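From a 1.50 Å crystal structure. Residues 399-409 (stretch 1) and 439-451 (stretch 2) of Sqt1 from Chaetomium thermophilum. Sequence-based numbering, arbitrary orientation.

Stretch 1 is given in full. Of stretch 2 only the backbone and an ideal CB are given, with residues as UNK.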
ATOM      1  N   GLY A 399       0.282   2.748  13.266  1.00 14.67           N
ATOM      2  CA  GLY A 399      -0.928   2.286  13.907  1.00 15.90           C
ATOM      3  C   GLY A 399      -1.825   3.394  14.390  1.00 14.57           C
ATOM      4  O   GLY A 399      -1.453   4.575  14.413  1.00 14.60           O
ATOM      5  N   MET A 400      -3.022   2.995  14.790  1.00 14.88           N
ATOM      6  CA  MET A 400      -3.986   3.944  15.311  1.00 14.35           C
ATOM      7  C   MET A 400      -3.652   4.381  16.732  1.00 18.57           C
ATOM      8  O   MET A 400      -4.397   5.156  17.329  1.00 18.19           O
ATOM      9  CB  MET A 400      -5.388   3.352  15.243  1.00 16.44           C
ATOM     10  CG  MET A 400      -5.898   3.202  13.820  1.00 17.79           C
ATOM     11  SD  MET A 400      -6.006   4.781  12.946  1.00 18.29           S
ATOM     12  CE  MET A 400      -7.390   5.555  13.764  1.00 23.54           C
ATOM     13  N   ASP A 401      -2.531   3.910  17.267  1.00 15.46           N
ATOM     14  CA  ASP A 401      -2.032   4.457  18.523  1.00 15.21           C
ATOM     15  C   ASP A 401      -1.292   5.774  18.275  1.00 15.52           C
ATOM     16  O   ASP A 401      -0.882   6.443  19.213  1.00 16.47           O
ATOM     17  CB  ASP A 401      -1.140   3.433  19.262  1.00 14.61           C
ATOM     18  CG  ASP A 401       0.094   3.021  18.478  1.00 14.35           C
ATOM     19  OD1 ASP A 401       0.181   3.316  17.269  1.00 15.02           O
ATOM     20  OD2 ASP A 401       0.967   2.399  19.108  1.00 17.04           O
ATOM     21  N   GLY A 402      -1.130   6.142  17.007  1.00 15.45           N
ATOM     22  CA  GLY A 402      -0.475   7.388  16.655  1.00 17.70           C
ATOM     23  C   GLY A 402       1.035   7.295  16.555  1.00 14.84           C
ATOM     24  O   GLY A 402       1.709   8.321  16.457  1.00 14.23           O
ATOM     25  N   VAL A 403       1.563   6.074  16.549  1.00 15.17           N
ATOM     26  CA  VAL A 403       3.009   5.869  16.563  1.00 14.39           C
ATOM     27  C   VAL A 403       3.477   5.130  15.310  1.00 13.59           C
ATOM     28  O   VAL A 403       2.749   4.298  14.755  1.00 15.27           O
ATOM     29  CB  VAL A 403       3.442   5.094  17.823  1.00 15.20           C
ATOM     30  CG1 VAL A 403       4.952   5.034  17.935  1.00 15.88           C
ATOM     31  CG2 VAL A 403       2.854   5.767  19.075  1.00 17.08           C
ATOM     32  N   VAL A 404       4.669   5.485  14.841  1.00 12.88           N
ATOM     33  CA  VAL A 404       5.361   4.740  13.792  1.00 12.61           C
ATOM     34  C   VAL A 404       6.510   4.001  14.451  1.00 15.24           C
ATOM     35  O   VAL A 404       7.221   4.558  15.288  1.00 14.82           O
ATOM     36  CB  VAL A 404       5.891   5.663  12.680  1.00 13.60           C
ATOM     37  CG1 VAL A 404       6.574   4.843  11.580  1.00 14.04           C
ATOM     38  CG2 VAL A 404       4.767   6.499  12.111  1.00 16.94           C
ATOM     39  N   ARG A 405       6.686   2.731  14.104  1.00 14.32           N
ATOM     40  CA  ARG A 405       7.748   1.941  14.709  1.00 12.88           C
ATOM     41  C   ARG A 405       8.568   1.219  13.664  1.00 13.39           C
ATOM     42  O   ARG A 405       8.110   0.993  12.549  1.00 14.52           O
ATOM     43  CB  ARG A 405       7.169   0.939  15.714  1.00 15.07           C
ATOM     44  CG  ARG A 405       6.578   1.604  16.951  1.00 15.52           C
ATOM     45  CD  ARG A 405       6.256   0.646  18.085  1.00 16.14           C
ATOM     46  NE  ARG A 405       5.907   1.434  19.269  1.00 17.40           N
ATOM     47  CZ  ARG A 405       4.671   1.811  19.570  1.00 16.39           C
ATOM     48  NH1 ARG A 405       3.647   1.441  18.816  1.00 15.02           N
ATOM     49  NH2 ARG A 405       4.451   2.566  20.646  1.00 20.43           N
ATOM     50  N   ARG A 406       9.798   0.863  14.024  1.00 14.03           N
ATOM     51  CA  ARG A 406      10.577   0.031  13.130  1.00 14.26           C
ATOM     52  C   ARG A 406      11.119  -1.142  13.915  1.00 17.71           C
ATOM     53  O   ARG A 406      11.541  -1.001  15.073  1.00 16.18           O
ATOM     54  CB  ARG A 406      11.692   0.799  12.467  1.00 17.11           C
ATOM     55  CG  ARG A 406      12.383  -0.097  11.443  1.00 20.91           C
ATOM     56  CD  ARG A 406      13.264   0.681  10.584  1.00 19.08           C
ATOM     57  NE  ARG A 406      12.551   1.602   9.720  1.00 16.34           N
ATOM     58  CZ  ARG A 406      13.137   2.634   9.127  1.00 15.37           C
ATOM     59  NH1 ARG A 406      14.426   2.885   9.366  1.00 18.12           N
ATOM     60  NH2 ARG A 406      12.463   3.411   8.313  1.00 16.91           N
ATOM     61  N   TRP A 407      11.084  -2.299  13.266  1.00 15.73           N
ATOM     62  CA  TRP A 407      11.335  -3.575  13.904  1.00 15.66           C
ATOM     63  C   TRP A 407      12.443  -4.319  13.195  1.00 15.76           C
ATOM     64  O   TRP A 407      12.526  -4.300  11.961  1.00 16.38           O
ATOM     65  CB  TRP A 407      10.078  -4.442  13.895  1.00 15.61           C
ATOM     66  CG  TRP A 407       8.858  -3.746  14.383  1.00 15.17           C
ATOM     67  CD1 TRP A 407       7.964  -3.039  13.639  1.00 16.27           C
ATOM     68  CD2 TRP A 407       8.390  -3.706  15.730  1.00 15.78           C
ATOM     69  NE1 TRP A 407       6.961  -2.558  14.443  1.00 13.07           N
ATOM     70  CE2 TRP A 407       7.205  -2.944  15.734  1.00 14.58           C
ATOM     71  CE3 TRP A 407       8.867  -4.223  16.938  1.00 17.80           C
ATOM     72  CZ2 TRP A 407       6.483  -2.699  16.893  1.00 17.16           C
ATOM     73  CZ3 TRP A 407       8.150  -3.983  18.089  1.00 19.16           C
ATOM     74  CH2 TRP A 407       6.971  -3.228  18.060  1.00 17.96           C
ATOM     75  N   ASP A 408      13.277  -4.966  13.998  1.00 15.57           N
ATOM     76  CA  ASP A 408      14.289  -5.910  13.542  1.00 15.42           C
ATOM     77  C   ASP A 408      13.687  -7.305  13.668  1.00 14.76           C
ATOM     78  O   ASP A 408      13.443  -7.783  14.775  1.00 17.31           O
ATOM     79  CB  ASP A 408      15.558  -5.731  14.399  1.00 15.92           C
ATOM     80  CG  ASP A 408      16.580  -6.847  14.239  1.00 17.60           C
ATOM     81  OD1 ASP A 408      16.462  -7.718  13.355  1.00 16.38           O
ATOM     82  OD2 ASP A 408      17.542  -6.816  15.040  1.00 19.81           O
ATOM     83  N   LEU A 409      13.444  -7.958  12.532  1.00 14.59           N
ATOM     84  CA  LEU A 409      12.705  -9.219  12.532  1.00 14.79           C
ATOM     85  C   LEU A 409      13.605 -10.453  12.509  1.00 17.19           C
ATOM     86  O   LEU A 409      13.128 -11.553  12.244  1.00 18.45           O
ATOM     87  CB  LEU A 409      11.742  -9.271  11.339  1.00 14.98           C
ATOM     88  CG  LEU A 409      10.678  -8.163  11.290  1.00 17.47           C
ATOM     89  CD1 LEU A 409       9.718  -8.431  10.143  1.00 18.46           C
ATOM     90  CD2 LEU A 409       9.922  -8.030  12.609  1.00 19.20           C
ATOM     91  N   UNK A 439      11.692  -7.681  22.047  1.00 39.71           N
ATOM     92  CA  UNK A 439      10.753  -7.051  21.127  1.00 38.97           C
ATOM     93  C   UNK A 439      11.303  -7.020  19.707  1.00 31.00           C
ATOM     94  O   UNK A 439      10.602  -7.350  18.750  1.00 37.44           O
ATOM     95  CB  UNK A 439      10.425  -5.631  21.593  1.00 38.97           C
ATOM     96  N   UNK A 440      12.562  -6.622  19.576  1.00 30.77           N
ATOM     97  CA  UNK A 440      13.121  -6.330  18.269  1.00 27.16           C
ATOM     98  C   UNK A 440      12.767  -4.911  17.850  1.00 22.35           C
ATOM     99  O   UNK A 440      12.943  -4.527  16.703  1.00 20.61           O
ATOM    100  CB  UNK A 440      12.621  -7.337  17.231  1.00 27.16           C
ATOM    101  N   UNK A 441      12.250  -4.120  18.783  1.00 21.41           N
ATOM    102  CA  UNK A 441      11.968  -2.723  18.476  1.00 19.45           C
ATOM    103  C   UNK A 441      13.256  -1.916  18.304  1.00 21.36           C
ATOM    104  O   UNK A 441      14.096  -1.875  19.209  1.00 25.97           O
ATOM    105  CB  UNK A 441      11.105  -2.106  19.578  1.00 19.45           C
ATOM    106  N   UNK A 442      13.403  -1.269  17.151  1.00 16.64           N
ATOM    107  CA  UNK A 442      14.601  -0.507  16.815  1.00 17.01           C
ATOM    108  C   UNK A 442      14.404   0.977  17.072  1.00 21.53           C
ATOM    109  O   UNK A 442      15.278   1.642  17.637  1.00 23.36           O
ATOM    110  CB  UNK A 442      14.986  -0.737  15.352  1.00 17.01           C
ATOM    111  N   UNK A 443      13.251   1.495  16.653  1.00 18.67           N
ATOM    112  CA  UNK A 443      12.968   2.910  16.822  1.00 19.95           C
ATOM    113  C   UNK A 443      11.461   3.164  16.878  1.00 19.52           C
ATOM    114  O   UNK A 443      10.672   2.404  16.319  1.00 17.59           O
ATOM    115  CB  UNK A 443      13.601   3.716  15.686  1.00 19.95           C
ATOM    116  N   UNK A 444      11.074   4.213  17.604  1.00 18.29           N
ATOM    117  CA  UNK A 444       9.696   4.684  17.700  1.00 19.16           C
ATOM    118  C   UNK A 444       9.666   6.153  17.341  1.00 19.76           C
ATOM    119  O   UNK A 444      10.535   6.905  17.786  1.00 20.67           O
ATOM    120  CB  UNK A 444       9.119   4.451  19.098  1.00 19.16           C
ATOM    121  N   UNK A 445       8.659   6.572  16.580  1.00 14.68           N
ATOM    122  CA  UNK A 445       8.482   7.973  16.248  1.00 16.65           C
ATOM    123  C   UNK A 445       7.110   8.433  16.675  1.00 15.25           C
ATOM    124  O   UNK A 445       6.091   7.923  16.180  1.00 15.79           O
ATOM    125  CB  UNK A 445       8.686   8.211  14.751  1.00 16.65           C
ATOM    126  N   UNK A 446       7.086   9.426  17.563  1.00 15.78           N
ATOM    127  CA  UNK A 446       5.834   9.933  18.114  1.00 16.18           C
ATOM    128  C   UNK A 446       5.566  11.342  17.607  1.00 15.23           C
ATOM    129  O   UNK A 446       6.481  12.025  17.159  1.00 17.64           O
ATOM    130  CB  UNK A 446       5.870   9.915  19.643  1.00 16.18           C
ATOM    131  N   UNK A 447       4.305  11.766  17.650  1.00 15.89           N
ATOM    132  CA  UNK A 447       3.959  13.101  17.205  1.00 16.42           C
ATOM    133  C   UNK A 447       2.510  13.219  16.798  1.00 19.34           C
ATOM    134  O   UNK A 447       1.892  14.278  16.957  1.00 21.10           O
ATOM    135  CB  UNK A 447       4.857  13.513  16.037  1.00 16.42           C
ATOM    136  N   UNK A 448       1.959  12.151  16.234  1.00 16.94           N
ATOM    137  CA  UNK A 448       0.536  12.140  15.927  1.00 15.33           C
ATOM    138  C   UNK A 448      -0.249  11.948  17.208  1.00 14.54           C
ATOM    139  O   UNK A 448       0.252  11.383  18.171  1.00 17.83           O
ATOM    140  CB  UNK A 448       0.198  11.044  14.914  1.00 15.33           C
ATOM    141  N   UNK A 449      -1.493  12.409  17.206  1.00 16.47           N
ATOM    142  CA  UNK A 449      -2.404  12.020  18.262  1.00 16.62           C
ATOM    143  C   UNK A 449      -2.762  10.549  18.099  1.00 15.26           C
ATOM    144  O   UNK A 449      -2.743  10.008  16.980  1.00 17.87           O
ATOM    145  CB  UNK A 449      -3.660  12.894  18.250  1.00 16.62           C
ATOM    146  N   UNK A 450      -3.083   9.902  19.213  1.00 16.77           N
ATOM    147  CA  UNK A 450      -3.639   8.556  19.190  1.00 18.44           C
ATOM    148  C   UNK A 450      -5.076   8.588  18.689  1.00 21.54           C
ATOM    149  O   UNK A 450      -5.703   9.649  18.661  1.00 17.56           O
ATOM    150  CB  UNK A 450      -3.572   7.920  20.580  1.00 18.44           C
ATOM    151  N   UNK A 451      -5.611   7.430  18.308  1.00 18.79           N
ATOM    152  CA  UNK A 451      -7.008   7.347  17.923  1.00 18.44           C
ATOM    153  C   UNK A 451      -7.947   7.816  19.026  1.00 19.30           C
ATOM    154  O   UNK A 451      -8.957   8.465  18.756  1.00 24.15           O
ATOM    155  CB  UNK A 451      -7.352   5.910  17.527  1.00 18.44           C
TER

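Two antiparallel strands, 404-408 and 441-445, set most of the rules here. Position 439 precedes the strand, its CB 4.5 Å from Trp 407 CZ3; many residues would suit. It is Ser 439, whose OG accepts a hydrogen bond from the backbone N of 441 (3.1 Å).

At 440, phi/psi of 83/12 would jam a CB against the preceding carbonyl, and the ideal CB lies 2.6 Å from Asp 408 O. Glycine is the answer, and Gly 440 O takes the hydrogen bond from Asp 408 N (2.8 Å).

At 441 the CB stands 3.8 Å from Trp 407 CZ3, on the face shared with Arg 405, so an aliphatic chain would suit, among other apolar groups. Leu 441 lays CD1 over the indole face, 3.9 Å from the centroid of the Trp 407 six-membered ring, a CH-pi contact.

Position 442 belongs to a bulge: its N and that of 443 both point at Arg 406 O, at 2.8 Å and a weak 3.4 Å. Its CB points toward stretch 1, 3.5 Å from Arg 406 O; beta-branched or small residues would do. Val 442 rests CG2 3.7 Å from Asp 408 CB.

At 443 the CB lies 4.7 Å from Arg 406 CB, and little dictates identity. Lys 443 leads away, its NZ donating a hydrogen bond to the backbone O of 444 (2.8 Å), while Lys 443 O accepts from Arg 406 N (2.9 Å).

Position 444 pairs with Arg 405, whose guanidinium invites an acid, though a neutral acceptor could also serve. Glu 444 OE2 receives both Arg 405 NE (2.7 Å) and NH2 (3.0 Å) in a salt bridge, while Arg 405 NH1 binds Asp 401 OD2 (2.9 Å): one arginine joins two acids.

At 445 the CB shares a face with Val 404 and Arg 406, which offer a broad surface for a large apolar or aromatic group. Trp 445 places CE3 3.8 Å from Val 404 CG1 and CH2 over one face of the Arg 406 guanidinium. Its backbone closes a hydrogen-bonded pair with Val 404.

Position 446 points sideways; Lys 446 brushes Val 403 CG1 with CG (4.3 Å). At 447, phi/psi of 157/-34 calls for glycine: Gly 447.

The CB at 448 is 3.5 Å from Gly 402 O, allowing many residues; His 448 bonds elsewhere in the structure. Position 449 points away and is permissive; Arg 449 O makes a CA-H...O contact with Gly 402 CA (3.5 Å). At 450 the CB sits 3.4 Å from Asp 401 O, close without settling identity; Ser 450 bonds through OG just outside the stretches. At 451 a CB would be tight, 3.1 Å from Met 400 O; Gly 451 avoids this and donates N to Met 400 O (2.8 Å).

Stretch 2 439-451: SGLVKEWKGHRSG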
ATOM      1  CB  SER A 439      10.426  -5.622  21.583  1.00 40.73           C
ATOM      2  OG  SER A 439      11.610  -4.855  21.763  1.00 39.99           O
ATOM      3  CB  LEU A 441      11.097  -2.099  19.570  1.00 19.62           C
ATOM      4  CG  LEU A 441      10.710  -0.633  19.359  1.00 21.61           C
ATOM      5  CD1 LEU A 441       9.884  -0.447  18.086  1.00 19.68           C
ATOM      6  CD2 LEU A 441       9.940  -0.126  20.571  1.00 29.75           C
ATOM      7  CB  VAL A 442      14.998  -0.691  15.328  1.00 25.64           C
ATOM      8  CG1 VAL A 442      16.116   0.272  14.944  1.00 30.54           C
ATOM      9  CG2 VAL A 442      15.396  -2.132  15.044  1.00 24.37           C
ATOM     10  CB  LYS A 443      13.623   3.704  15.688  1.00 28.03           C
ATOM     11  CG  LYS A 443      13.396   5.210  15.726  1.00 26.25           C
ATOM     12  CD  LYS A 443      14.341   5.938  16.658  1.00 39.72           C
ATOM     13  CE  LYS A 443      14.224   7.451  16.463  1.00 36.27           C
ATOM     14  NZ  LYS A 443      13.076   8.057  17.205  1.00 35.48           N
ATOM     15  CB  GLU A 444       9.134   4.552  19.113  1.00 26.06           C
ATOM     16  CG  GLU A 444       9.003   3.191  19.691  1.00 35.35           C
ATOM     17  CD  GLU A 444       8.340   3.262  21.053  1.00 25.04           C
ATOM     18  OE1 GLU A 444       8.809   4.049  21.911  1.00 33.25           O
ATOM     19  OE2 GLU A 444       7.341   2.566  21.253  1.00 23.68           O
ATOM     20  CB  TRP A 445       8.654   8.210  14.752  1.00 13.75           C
ATOM     21  CG  TRP A 445      10.033   7.951  14.221  1.00 14.96           C
ATOM     22  CD1 TRP A 445      11.074   8.831  14.192  1.00 17.22           C
ATOM     23  CD2 TRP A 445      10.491   6.756  13.574  1.00 16.15           C
ATOM     24  NE1 TRP A 445      12.169   8.249  13.587  1.00 17.13           N
ATOM     25  CE2 TRP A 445      11.833   6.978  13.198  1.00 15.83           C
ATOM     26  CE3 TRP A 445       9.904   5.517  13.287  1.00 15.76           C
ATOM     27  CZ2 TRP A 445      12.597   6.013  12.550  1.00 16.71           C
ATOM     28  CZ3 TRP A 445      10.680   4.545  12.635  1.00 15.08           C
ATOM     29  CH2 TRP A 445      12.007   4.808  12.282  1.00 17.81           C
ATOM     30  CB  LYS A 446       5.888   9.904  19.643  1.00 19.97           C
ATOM     31  CG  LYS A 446       6.105   8.514  20.212  1.00 21.95           C
ATOM     32  CD  LYS A 446       6.174   8.537  21.738  1.00 26.86           C
ATOM     33  CE  LYS A 446       6.318   7.130  22.298  1.00 36.84           C
ATOM     34  NZ  LYS A 446       6.442   7.139  23.781  1.00 40.33           N
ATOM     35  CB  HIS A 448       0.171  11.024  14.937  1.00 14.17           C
ATOM     36  CG  HIS A 448       0.565  11.316  13.522  1.00 14.71           C
ATOM     37  ND1 HIS A 448      -0.197  12.096  12.684  1.00 13.82           N
ATOM     38  CD2 HIS A 448       1.636  10.908  12.798  1.00 13.18           C
ATOM     39  CE1 HIS A 448       0.401  12.180  11.503  1.00 14.47           C
ATOM     40  NE2 HIS A 448       1.504  11.460  11.547  1.00 12.99           N
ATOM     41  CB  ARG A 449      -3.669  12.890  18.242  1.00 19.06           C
ATOM     42  CG  ARG A 449      -3.456  14.283  18.845  1.00 18.53           C
ATOM     43  CD  ARG A 449      -4.143  15.376  17.991  1.00 33.28           C
ATOM     44  NE  ARG A 449      -5.572  15.185  17.942  1.00 34.21           N
ATOM     45  CZ  ARG A 449      -6.425  15.745  17.086  1.00 18.03           C
ATOM     46  NH1 ARG A 449      -6.053  16.591  16.124  1.00 15.01           N
ATOM     47  NH2 ARG A 449      -7.692  15.435  17.219  1.00 23.78           N
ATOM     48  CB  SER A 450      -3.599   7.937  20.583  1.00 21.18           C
ATOM     49  OG  SER A 450      -4.548   8.590  21.425  1.00 21.12           O
TER
HETATM   50  O   HOH W   1       3.773   9.554  15.099  1.00 16.54           O
HETATM   51  O   HOH W   2       2.458   9.811  18.776  1.00 23.42           O
HETATM   52  O   HOH W   3       5.101   3.994  23.245  1.00 39.98           O
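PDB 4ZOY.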